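Local coordinates for protein SnoN,Epimerase SnoN (Streptomyces nogalater, PDB 5EP9) that catalyses an epimerisation in nogalamycin biosynthesis as a non-heme iron enzyme that depends on 2-oxoglutarate, at residues G55-Y60 / L211-C216; R65-H70 / L123-K128; D95-L100 / L237-V242. All coordinates share one frame; numbering follows the deposited sequence.

Contact 1: residues G55-Y60 / L211-C216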
loop_
_atom_site.group_PDB
_atom_site.type_symbol
_atom_site.label_atom_id
_atom_site.label_comp_id
_atom_site.label_asym_id
_atom_site.label_seq_id
_atom_site.Cartn_x
_atom_site.Cartn_y
_atom_site.Cartn_z
ATOM N N GLY A 55 7.123 -13.530 -15.540
ATOM C CA GLY A 55 7.361 -14.653 -14.637
ATOM C C GLY A 55 7.096 -14.350 -13.154
ATOM O O GLY A 55 6.538 -15.175 -12.397
ATOM N N GLU A 56 7.511 -13.165 -12.759
ATOM C CA GLU A 56 7.292 -12.707 -11.390
ATOM C C GLU A 56 5.866 -12.545 -11.113
ATOM O O GLU A 56 5.365 -12.975 -10.056
ATOM C CB GLU A 56 7.985 -11.410 -11.152
ATOM C CG GLU A 56 9.514 -11.550 -11.137
ATOM C CD GLU A 56 10.180 -10.171 -10.924
ATOM O OE1 GLU A 56 9.913 -9.195 -11.665
ATOM O OE2 GLU A 56 11.082 -10.120 -10.087
ATOM N N VAL A 57 5.160 -11.895 -12.054
ATOM C CA VAL A 57 3.735 -11.797 -11.889
ATOM C C VAL A 57 3.098 -13.223 -11.666
ATOM O O VAL A 57 2.317 -13.493 -10.767
ATOM C CB VAL A 57 3.086 -11.061 -13.071
ATOM C CG1 VAL A 57 1.594 -11.233 -12.995
ATOM C CG2 VAL A 57 3.432 -9.582 -13.035
ATOM N N ALA A 58 3.404 -14.122 -12.549
ATOM C CA ALA A 58 2.825 -15.538 -12.473
ATOM C C ALA A 58 3.180 -16.309 -11.177
ATOM O O ALA A 58 2.268 -16.864 -10.503
ATOM C CB ALA A 58 3.268 -16.383 -13.587
ATOM N N GLU A 59 4.398 -16.137 -10.753
ATOM C CA GLU A 59 4.745 -16.528 -9.364
ATOM C C GLU A 59 3.953 -15.869 -8.155
ATOM O O GLU A 59 3.340 -16.586 -7.315
ATOM C CB GLU A 59 6.165 -16.225 -9.125
ATOM C CG GLU A 59 6.635 -17.037 -7.902
ATOM C CD GLU A 59 8.106 -16.871 -7.524
ATOM O OE1 GLU A 59 8.841 -16.064 -8.168
ATOM O OE2 GLU A 59 8.464 -17.527 -6.499
ATOM N N TYR A 60 3.918 -14.540 -8.109
ATOM C CA TYR A 60 3.244 -13.831 -6.997
ATOM C C TYR A 60 1.734 -14.058 -7.092
ATOM O O TYR A 60 1.064 -14.179 -6.114
ATOM C CB TYR A 60 3.684 -12.371 -6.918
ATOM C CG TYR A 60 5.144 -12.255 -6.661
ATOM C CD1 TYR A 60 5.720 -12.883 -5.551
ATOM C CD2 TYR A 60 5.986 -11.509 -7.481
ATOM C CE1 TYR A 60 7.101 -12.846 -5.318
ATOM C CE2 TYR A 60 7.356 -11.415 -7.214
ATOM C CZ TYR A 60 7.898 -12.098 -6.129
ATOM O OH TYR A 60 9.230 -11.976 -5.850
ATOM N N LEU A 211 -4.367 -0.118 -14.527
ATOM C CA LEU A 211 -3.018 -0.740 -14.469
ATOM C C LEU A 211 -3.039 -2.057 -15.205
ATOM O O LEU A 211 -3.942 -2.853 -14.980
ATOM C CB LEU A 211 -2.647 -1.058 -12.998
ATOM C CG LEU A 211 -2.513 0.093 -12.064
ATOM C CD1 LEU A 211 -2.135 -0.435 -10.691
ATOM C CD2 LEU A 211 -1.428 1.040 -12.562
ATOM N N ARG A 212 -2.006 -2.300 -15.988
ATOM C CA ARG A 212 -1.741 -3.669 -16.463
ATOM C C ARG A 212 -1.088 -4.551 -15.389
ATOM O O ARG A 212 -0.421 -4.044 -14.473
ATOM C CB ARG A 212 -0.834 -3.604 -17.697
ATOM C CG ARG A 212 -1.502 -2.829 -18.861
ATOM C CD ARG A 212 -1.352 -3.497 -20.164
ATOM N NE ARG A 212 -2.213 -4.743 -20.190
ATOM C CZ ARG A 212 -2.658 -5.338 -21.308
ATOM N NH1 ARG A 212 -2.347 -4.796 -22.487
ATOM N NH2 ARG A 212 -3.464 -6.416 -21.252
ATOM N N ALA A 213 -1.244 -5.874 -15.536
ATOM C CA ALA A 213 -0.540 -6.814 -14.676
ATOM C C ALA A 213 0.921 -6.444 -14.638
ATOM O O ALA A 213 1.539 -6.236 -15.677
ATOM C CB ALA A 213 -0.695 -8.253 -15.201
ATOM N N GLY A 214 1.489 -6.392 -13.426
ATOM C CA GLY A 214 2.924 -6.119 -13.197
ATOM C C GLY A 214 3.272 -4.665 -13.068
ATOM O O GLY A 214 4.420 -4.326 -12.811
ATOM N N ASP A 215 2.307 -3.801 -13.350
ATOM C CA ASP A 215 2.445 -2.349 -13.033
ATOM C C ASP A 215 2.239 -2.138 -11.576
ATOM O O ASP A 215 1.581 -2.955 -10.866
ATOM C CB ASP A 215 1.360 -1.498 -13.729
ATOM C CG ASP A 215 1.526 -1.405 -15.221
ATOM O OD1 ASP A 215 2.405 -2.052 -15.832
ATOM O OD2 ASP A 215 0.669 -0.731 -15.817
ATOM N N CYS A 216 2.768 -1.028 -11.075
ATOM C CA CYS A 216 2.354 -0.587 -9.735
ATOM C C CYS A 216 2.091 0.895 -9.705
ATOM O O CYS A 216 2.454 1.673 -10.629
ATOM C CB CYS A 216 3.388 -0.970 -8.663
ATOM S SG CYS A 216 4.866 0.011 -8.656
#
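With chi1 at 168°, Val57 turns CG1 opposite its own backbone N and keeps CG2 beside that N, a setting that points both methyls at the turn at 211-216. CG2 carries most of the contact: it lies 3.5 Å from Gly214 CA and 3.8 Å from Gly214 N, pressed against bare backbone. CG1 is a looser partner, 4.4 Å from Ala213 CB at the margin of the patch. No hydrogen bond crosses between the segments; a single side chain is laid on a bend of main chain. That bend is a type II beta turn, closed by Asp215 N to Arg212 O at 3.0 Å, with Gly214 in its third position at positive phi (88°). Asp215 braces it through OD2, which takes Arg212 N at 3.1 Å from above the carboxylate plane; His47 also bonds OD2, and Gly50 N bonds OD1. In this engineered chain 55-60 belongs to the first SnoN part (14-202) and 211-216 to the second (203-305). The turn leads from strand 207-209 into strand 216-220, next to edge strand 45-48 in the large sheet, while Val57 sits near the start of helix 54-70, also touching Leu52.

Contact 2: residues R65-H70 / L123-K128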
loop_
_atom_site.group_PDB
_atom_site.type_symbol
_atom_site.label_atom_id
_atom_site.label_comp_id
_atom_site.label_asym_id
_atom_site.label_seq_id
_atom_site.Cartn_x
_atom_site.Cartn_y
_atom_site.Cartn_z
ATOM N N ARG A 65 -3.197 -16.267 -4.800
ATOM C CA ARG A 65 -4.405 -17.141 -4.854
ATOM C C ARG A 65 -4.401 -18.246 -3.821
ATOM O O ARG A 65 -5.432 -18.537 -3.206
ATOM C CB ARG A 65 -4.567 -17.818 -6.204
ATOM C CG ARG A 65 -4.942 -16.856 -7.343
ATOM C CD ARG A 65 -5.236 -17.656 -8.616
ATOM N NE ARG A 65 -5.948 -16.811 -9.551
ATOM C CZ ARG A 65 -5.658 -16.584 -10.853
ATOM N NH1 ARG A 65 -4.672 -17.241 -11.515
ATOM N NH2 ARG A 65 -6.406 -15.700 -11.524
ATOM N N ARG A 66 -3.226 -18.825 -3.636
ATOM C CA ARG A 66 -3.056 -19.891 -2.661
ATOM C C ARG A 66 -3.368 -19.402 -1.243
ATOM O O ARG A 66 -4.048 -20.055 -0.505
ATOM C CB ARG A 66 -1.613 -20.461 -2.679
ATOM C CG ARG A 66 -1.437 -21.726 -1.856
ATOM C CD ARG A 66 0.042 -22.103 -1.702
ATOM N NE ARG A 66 0.800 -21.093 -0.922
ATOM C CZ ARG A 66 0.806 -21.007 0.396
ATOM N NH1 ARG A 66 0.059 -21.788 1.131
ATOM N NH2 ARG A 66 1.578 -20.100 0.989
ATOM N N LEU A 67 -2.850 -18.238 -0.903
ATOM C CA LEU A 67 -3.056 -17.677 0.415
ATOM C C LEU A 67 -4.575 -17.368 0.654
ATOM O O LEU A 67 -5.121 -17.686 1.682
ATOM C CB LEU A 67 -2.214 -16.447 0.638
ATOM C CG LEU A 67 -0.717 -16.709 0.869
ATOM C CD1 LEU A 67 0.069 -15.446 0.744
ATOM C CD2 LEU A 67 -0.370 -17.343 2.200
ATOM N N LEU A 68 -5.198 -16.735 -0.323
ATOM C CA LEU A 68 -6.625 -16.387 -0.210
ATOM C C LEU A 68 -7.507 -17.581 -0.064
ATOM O O LEU A 68 -8.458 -17.564 0.703
ATOM C CB LEU A 68 -7.066 -15.559 -1.408
ATOM C CG LEU A 68 -6.543 -14.118 -1.297
ATOM C CD1 LEU A 68 -6.419 -13.423 -2.639
ATOM C CD2 LEU A 68 -7.376 -13.252 -0.320
ATOM N N ALA A 69 -7.163 -18.665 -0.762
ATOM C CA ALA A 69 -7.958 -19.887 -0.770
ATOM C C ALA A 69 -7.662 -20.806 0.404
ATOM O O ALA A 69 -8.571 -21.383 0.960
ATOM C CB ALA A 69 -7.760 -20.674 -2.056
ATOM N N HIS A 70 -6.414 -20.916 0.813
ATOM C CA HIS A 70 -5.986 -21.946 1.783
ATOM C C HIS A 70 -5.657 -21.428 3.172
ATOM O O HIS A 70 -5.669 -22.170 4.131
ATOM C CB HIS A 70 -4.850 -22.779 1.154
ATOM C CG HIS A 70 -5.306 -23.590 -0.068
ATOM N ND1 HIS A 70 -4.439 -24.280 -0.884
ATOM C CD2 HIS A 70 -6.546 -23.828 -0.584
ATOM C CE1 HIS A 70 -5.116 -24.906 -1.841
ATOM N NE2 HIS A 70 -6.402 -24.652 -1.681
ATOM N N LEU A 123 2.950 -6.043 4.287
ATOM C CA LEU A 123 2.363 -6.329 2.992
ATOM C C LEU A 123 1.024 -6.992 3.169
ATOM O O LEU A 123 0.911 -7.956 3.930
ATOM C CB LEU A 123 3.262 -7.156 2.136
ATOM C CG LEU A 123 2.743 -7.431 0.688
ATOM C CD1 LEU A 123 3.849 -7.469 -0.328
ATOM C CD2 LEU A 123 1.904 -8.703 0.581
ATOM N N GLU A 124 0.047 -6.529 2.409
ATOM C CA GLU A 124 -1.262 -7.247 2.303
ATOM C C GLU A 124 -1.581 -7.770 0.926
ATOM O O GLU A 124 -1.217 -7.158 -0.049
ATOM C CB GLU A 124 -2.380 -6.344 2.789
ATOM C CG GLU A 124 -2.271 -6.026 4.291
ATOM C CD GLU A 124 -3.278 -4.900 4.742
ATOM O OE1 GLU A 124 -3.848 -4.188 3.883
ATOM O OE2 GLU A 124 -3.565 -4.798 5.938
ATOM N N VAL A 125 -2.297 -8.885 0.837
ATOM C CA VAL A 125 -2.787 -9.376 -0.416
ATOM C C VAL A 125 -4.236 -8.947 -0.537
ATOM O O VAL A 125 -5.000 -9.309 0.324
ATOM C CB VAL A 125 -2.703 -10.905 -0.478
ATOM C CG1 VAL A 125 -3.284 -11.467 -1.758
ATOM C CG2 VAL A 125 -1.267 -11.387 -0.337
ATOM N N LEU A 126 -4.623 -8.294 -1.642
ATOM C CA LEU A 126 -5.965 -7.728 -1.746
ATOM C C LEU A 126 -6.763 -8.414 -2.819
ATOM O O LEU A 126 -6.264 -8.642 -3.884
ATOM C CB LEU A 126 -5.954 -6.224 -2.004
ATOM C CG LEU A 126 -5.042 -5.405 -1.111
ATOM C CD1 LEU A 126 -5.120 -3.932 -1.518
ATOM C CD2 LEU A 126 -5.415 -5.527 0.335
ATOM N N LEU A 127 -8.012 -8.710 -2.501
ATOM C CA LEU A 127 -8.975 -9.290 -3.424
ATOM C C LEU A 127 -10.313 -8.497 -3.419
ATOM O O LEU A 127 -10.929 -8.341 -2.388
ATOM C CB LEU A 127 -9.283 -10.701 -2.976
ATOM C CG LEU A 127 -10.421 -11.448 -3.664
ATOM C CD1 LEU A 127 -10.114 -11.683 -5.133
ATOM C CD2 LEU A 127 -10.710 -12.772 -2.948
ATOM N N LYS A 128 -10.712 -8.050 -4.583
ATOM C CA LYS A 128 -12.088 -7.651 -4.858
ATOM C C LYS A 128 -12.687 -8.495 -5.901
ATOM O O LYS A 128 -12.166 -8.631 -6.984
ATOM C CB LYS A 128 -12.234 -6.214 -5.402
ATOM C CG LYS A 128 -12.043 -5.119 -4.455
ATOM C CD LYS A 128 -12.541 -3.814 -5.157
ATOM C CE LYS A 128 -12.164 -2.590 -4.346
ATOM N NZ LYS A 128 -13.227 -2.167 -3.420
#
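Leu68 drives one branch into the groove between Val125 and Leu127, and every contact here is apolar. Its CD1 meets Val125 CG1 at 3.8 Å and Leu127 CB at 4.0 Å, while CD2 lies 4.1 Å from Leu127 CB, so both methyls of the fork face Leu127 CB. Both pairs cross obliquely. Chi1 of -75° sets Leu68 CG opposite the carbonyl carbon and directs the fork down onto the sheet. Leu67, one residue earlier on the helix, adds a lighter touch, CD1 to Val125 CG2 at 4.4 Å. Val125 thus receives a different leucine on each methyl. No hydrogen bond links the segments; backbone hydrogen bonds instead join strand 118-128 to its neighbours, Val125 to Val87 and Leu126 to Ser238. The helix axis passes 9.4 Å from the strand axis at 74°, close to perpendicular, which keeps the meeting local. Val125 and Leu127 point to the helix, whereas Leu126 turns to the other face and, like Lys128, touches bound 2-oxoglutarate. Both segments fall in the first SnoN part of the engineered chain. A helix covering the outside of the major sheet, with the cosubstrate held on the inside, fits the double-stranded beta-helix of the cupin-like PhyH dioxygenases.

Contact 3: residues D95-L100 / L237-V242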
loop_
_atom_site.group_PDB
_atom_site.type_symbol
_atom_site.label_atom_id
_atom_site.label_comp_id
_atom_site.label_asym_id
_atom_site.label_seq_id
_atom_site.Cartn_x
_atom_site.Cartn_y
_atom_site.Cartn_z
ATOM N N ASP A 95 7.130 -16.604 2.677
ATOM C CA ASP A 95 8.401 -16.104 2.164
ATOM C C ASP A 95 8.143 -15.363 0.736
ATOM O O ASP A 95 8.873 -14.446 0.410
ATOM C CB ASP A 95 9.394 -17.238 2.015
ATOM C CG ASP A 95 9.788 -17.802 3.453
ATOM O OD1 ASP A 95 9.541 -17.050 4.430
ATOM O OD2 ASP A 95 10.330 -18.920 3.611
ATOM N N THR A 96 7.281 -15.933 -0.090
ATOM C CA THR A 96 7.177 -15.588 -1.424
ATOM C C THR A 96 6.601 -14.079 -1.391
ATOM O O THR A 96 7.188 -13.192 -1.952
ATOM C CB THR A 96 6.252 -16.552 -2.193
ATOM O OG1 THR A 96 6.909 -17.802 -2.369
ATOM C CG2 THR A 96 5.933 -16.004 -3.573
ATOM N N MET A 97 5.626 -13.856 -0.552
ATOM C CA MET A 97 5.231 -12.553 -0.283
ATOM C C MET A 97 6.272 -11.617 0.382
ATOM O O MET A 97 6.341 -10.418 0.041
ATOM C CB MET A 97 3.854 -12.513 0.474
ATOM C CG MET A 97 2.711 -13.078 -0.355
ATOM S SD MET A 97 2.621 -12.168 -1.926
ATOM C CE MET A 97 1.484 -13.157 -2.825
ATOM N N ARG A 98 7.102 -12.143 1.236
ATOM C CA ARG A 98 8.174 -11.340 1.731
ATOM C C ARG A 98 9.126 -10.942 0.631
ATOM O O ARG A 98 9.708 -9.833 0.724
ATOM C CB ARG A 98 8.947 -12.027 2.901
ATOM C CG ARG A 98 9.784 -11.053 3.763
ATOM C CD ARG A 98 10.478 -11.823 4.895
ATOM N NE ARG A 98 11.040 -10.958 5.957
ATOM C CZ ARG A 98 12.184 -10.259 5.870
ATOM N NH1 ARG A 98 12.889 -10.246 4.736
ATOM N NH2 ARG A 98 12.670 -9.581 6.923
ATOM N N ARG A 99 9.395 -11.852 -0.311
ATOM C CA ARG A 99 10.280 -11.467 -1.429
ATOM C C ARG A 99 9.653 -10.334 -2.226
ATOM O O ARG A 99 10.330 -9.449 -2.717
ATOM C CB ARG A 99 10.648 -12.614 -2.375
ATOM C CG ARG A 99 11.663 -13.573 -1.713
ATOM C CD ARG A 99 12.237 -14.642 -2.634
ATOM N NE ARG A 99 11.465 -15.859 -2.552
ATOM C CZ ARG A 99 10.476 -16.191 -3.367
ATOM N NH1 ARG A 99 10.077 -15.377 -4.378
ATOM N NH2 ARG A 99 9.854 -17.356 -3.122
ATOM N N LEU A 100 8.356 -10.383 -2.398
ATOM C CA LEU A 100 7.677 -9.262 -3.105
ATOM C C LEU A 100 7.760 -7.939 -2.308
ATOM O O LEU A 100 7.947 -6.859 -2.876
ATOM C CB LEU A 100 6.229 -9.628 -3.493
ATOM C CG LEU A 100 5.394 -8.579 -4.161
ATOM C CD1 LEU A 100 6.018 -8.063 -5.441
ATOM C CD2 LEU A 100 4.025 -9.156 -4.396
ATOM N N LEU A 237 -6.842 -8.770 -8.151
ATOM C CA LEU A 237 -5.805 -9.297 -7.263
ATOM C C LEU A 237 -4.568 -8.456 -7.347
ATOM O O LEU A 237 -4.110 -8.091 -8.478
ATOM C CB LEU A 237 -5.409 -10.729 -7.649
ATOM C CG LEU A 237 -6.466 -11.770 -7.273
ATOM C CD1 LEU A 237 -6.458 -13.030 -8.142
ATOM C CD2 LEU A 237 -6.326 -12.214 -5.837
ATOM N N SER A 238 -4.065 -8.109 -6.155
ATOM C CA SER A 238 -2.947 -7.188 -6.058
ATOM C C SER A 238 -2.337 -7.350 -4.715
ATOM O O SER A 238 -2.933 -7.977 -3.801
ATOM C CB SER A 238 -3.438 -5.710 -6.227
ATOM O OG SER A 238 -4.423 -5.383 -5.257
ATOM N N THR A 239 -1.221 -6.693 -4.550
ATOM C CA THR A 239 -0.686 -6.514 -3.230
ATOM C C THR A 239 -0.512 -5.051 -2.908
ATOM O O THR A 239 -0.185 -4.300 -3.794
ATOM C CB THR A 239 0.700 -7.229 -3.033
ATOM O OG1 THR A 239 1.646 -6.665 -3.934
ATOM C CG2 THR A 239 0.577 -8.708 -3.283
ATOM N N SER A 240 -0.513 -4.765 -1.606
ATOM C CA SER A 240 -0.276 -3.434 -1.076
ATOM C C SER A 240 0.696 -3.460 0.074
ATOM O O SER A 240 0.475 -4.129 1.065
ATOM C CB SER A 240 -1.634 -2.824 -0.646
ATOM O OG SER A 240 -1.502 -1.502 -0.392
ATOM N N ALA A 241 1.819 -2.798 -0.119
ATOM C CA ALA A 241 2.861 -2.781 0.844
ATOM C C ALA A 241 3.116 -1.366 1.333
ATOM O O ALA A 241 3.311 -0.469 0.540
ATOM C CB ALA A 241 4.166 -3.348 0.265
ATOM N N VAL A 242 3.200 -1.218 2.639
ATOM C CA VAL A 242 3.492 0.058 3.313
ATOM C C VAL A 242 4.959 0.071 3.773
ATOM O O VAL A 242 5.417 -0.844 4.408
ATOM C CB VAL A 242 2.570 0.230 4.535
ATOM C CG1 VAL A 242 2.871 1.512 5.279
ATOM C CG2 VAL A 242 1.099 0.196 4.094
#
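Leu100 and Thr239 meet tip to tip in the buried, closely packed part of this contact. One methyl does the work: Leu100 CD2 lies 3.5 Å from Thr239 OG1, 3.7 Å from Thr239 CG2 and 4.1 Å from Thr239 CB, nested against the threonine fork. The leucine reaches there by extending CG opposite its backbone N (chi1 177°). In Thr239, chi1 of 62° places OG1 between the backbone N and the carbonyl carbon, with CG2 beside the N, and both branches are thereby offered to the helix. Leu100 also rests on Leu52, and Thr239 on Leu163 and Val161, so further apolar groups line the surroundings of the pair. Helix 95-101 is thus laid against the outside of the major sheet of a double-stranded beta-helix, the fold of the cupin-like iron dioxygenases. On the other face of the same strand, Ser240 OG hydrogen-bonds 2-oxoglutarate O2, while the side chain of Thr239 is about 9 Å from that ligand. The two segments come from different SnoN parts of the engineered chain, the helix from the first and the strand from the second. Met97 marks the looser flank: its sulfur SD stays 4.2 Å from Thr239 CG2, brought in by the bends of its chain although the side chain starts off obliquely to the strand. It packs as well on Glu63 and Leu67 of helix 54-70. Farther round the helix lies the solvent side, where Asp95 and Arg99 are exposed. There the Arg99 guanidinium folds back over its own helix, with Thr96 CA 3.6 Å above the plane of one face, displaced toward its rim, and Arg99 NH1 forms a long, weak ion pair with Glu59.

Contacts 1 and 2 both use helix 54-70 but do not touch, with centres 14 Å apart. Contact 3 meets both, its centre 11 Å from that of contact 1 and 10 Å from that of contact 2: Tyr60 CE1 packs on Leu100 CB at 3.8 Å, and Leu68 CD1 on Leu237 CD2 at 3.4 Å. Strands 118-128 and 236-245 are sheet neighbours, so contacts 2 and 3 bring two helices onto one surface. The opposite surface lines the 2-oxoglutarate pocket, near the ferric ion held by His142, Asp144 and His225; the side chain of Thr239 is about 13 Å from that ion. In contact 1 Gly214 is about 9 Å from the side chain of Trp160, a 2-oxoglutarate-binding residue.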